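Local coordinates for tegumental protein 20.8 kDa (Clonorchis sinensis, PDB 5X2D) that probably binds calcium through its EF-hand region and carries a dynein light chain-like domain, seen here as a dimer in the crystal, at the interface of chains A and B. Sequence-based numbering; all coordinates share one arbitrary frame. Chains: chain A/B, Tegumental protein 20.8 kDa.

The interface of chains A and B. Residues chain A 43-44, 47, 58, 60; chain B 69-71.
B:Thr70, just past the end of strand 66-69, runs along the edge of strand 58-63 of the other chain: its amide N donates to the carbonyl O of A:Val60 at 3.1 Å, with 159° at the hydrogen. In the return direction the N of A:Val60 points at the side-chain hydroxyl OG1 of B:Thr70 at 3.3 Å, a weak bond despite its straightness, so A:Val60 is engaged through both its N-H and its C=O. With chi1 at 61° OG1 turns toward the strand, and CG2, anti to the carbonyl carbon, faces helix 36-54. There CG2 meets CB of A:Thr43 at 3.4 Å and the aliphatic CB of A:Lys47 at 3.5 Å, with CB of A:Val60 farther away at 3.9 Å. The methyl is therefore lodged between helix and strand of chain A. One residue further on, the amide N of B:Gln71 donates to the carboxylate OE2 of A:Glu44 at 3.2 Å, meeting the oxygen nearly along its C-O axis; a bend at chi2 (-68°) brings this carboxylate back over the B:Thr70-B:Gln71 segment. Within chain A, the side-chain amine NZ of A:Lys47 reaches the carbonyl O of A:Trp58 at 2.9 Å, tying the helix to the start of the strand and fixing the far end of the lysine whose CB lines the methyl's seat. B:Thr70 is consequently held by its backbone amide and methyl, with a weaker contribution from the hydroxyl. With its symmetry twin this patch joins the two dynein light chain-like domains of the deposited dimer, an arrangement reminiscent of dynein light chains, although the structure alone does not establish dimerisation of the full-length protein.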
# COMPACT_ATOMS: atom_id res chain seq x y z
N THR A 43 -5.70 -3.44 12.00
CA THR A 43 -4.88 -2.39 11.46
C THR A 43 -5.09 -1.20 12.36
O THR A 43 -4.14 -0.61 12.84
CB THR A 43 -5.26 -2.04 10.01
OG1 THR A 43 -6.61 -1.57 9.97
CG2 THR A 43 -5.12 -3.26 9.11
N GLU A 44 -6.36 -0.91 12.65
CA GLU A 44 -6.72 0.25 13.45
C GLU A 44 -6.11 0.25 14.86
O GLU A 44 -5.60 1.29 15.27
CB GLU A 44 -8.25 0.40 13.54
CG GLU A 44 -8.88 1.03 12.29
CD GLU A 44 -8.50 2.50 12.10
OE1 GLU A 44 -8.01 3.11 13.07
OE2 GLU A 44 -8.69 3.06 10.98
N LYS A 47 -2.43 1.03 14.09
CA LYS A 47 -2.31 2.46 13.84
C LYS A 47 -2.37 3.20 15.17
O LYS A 47 -1.51 4.04 15.47
CB LYS A 47 -3.43 2.99 12.93
CG LYS A 47 -3.35 4.49 12.64
CD LYS A 47 -4.73 5.18 12.73
CE LYS A 47 -4.89 6.31 11.71
NZ LYS A 47 -3.78 7.30 11.71
N TRP A 58 -0.36 7.62 11.53
CA TRP A 58 0.24 6.50 10.83
C TRP A 58 -0.74 5.76 9.92
O TRP A 58 -1.91 5.63 10.25
CB TRP A 58 0.78 5.51 11.84
CG TRP A 58 2.07 5.93 12.48
CD1 TRP A 58 2.23 6.86 13.47
CD2 TRP A 58 3.37 5.39 12.22
NE1 TRP A 58 3.55 6.94 13.83
CE2 TRP A 58 4.27 6.04 13.08
CE3 TRP A 58 3.85 4.41 11.35
CZ2 TRP A 58 5.63 5.76 13.08
CZ3 TRP A 58 5.19 4.14 11.35
CH2 TRP A 58 6.07 4.81 12.22
N VAL A 60 -1.42 2.04 8.40
CA VAL A 60 -1.01 0.64 8.52
C VAL A 60 -1.75 -0.18 7.48
O VAL A 60 -2.99 -0.21 7.45
CB VAL A 60 -1.30 0.08 9.93
CG1 VAL A 60 -0.92 -1.39 10.00
CG2 VAL A 60 -0.54 0.84 10.98
N ILE B 69 -6.43 -1.51 4.89
CA ILE B 69 -5.77 -0.25 5.28
C ILE B 69 -6.53 0.50 6.35
O ILE B 69 -7.74 0.60 6.28
CB ILE B 69 -5.60 0.72 4.09
CG1 ILE B 69 -5.07 0.01 2.85
CG2 ILE B 69 -4.64 1.86 4.46
CD1 ILE B 69 -4.47 0.97 1.81
N THR B 70 -5.81 1.07 7.32
CA THR B 70 -6.46 1.96 8.27
C THR B 70 -6.97 3.12 7.48
O THR B 70 -6.44 3.44 6.43
CB THR B 70 -5.52 2.49 9.37
OG1 THR B 70 -4.47 3.26 8.77
CG2 THR B 70 -4.92 1.37 10.15
N GLN B 71 -8.01 3.77 7.97
CA GLN B 71 -8.44 4.93 7.23
C GLN B 71 -7.96 6.19 7.96
O GLN B 71 -7.97 6.29 9.19
CB GLN B 71 -9.93 4.92 6.99
CG GLN B 71 -10.76 4.79 8.19
CD GLN B 71 -12.22 4.75 7.81
OE1 GLN B 71 -12.96 3.83 8.18
NE2 GLN B 71 -12.67 5.77 7.08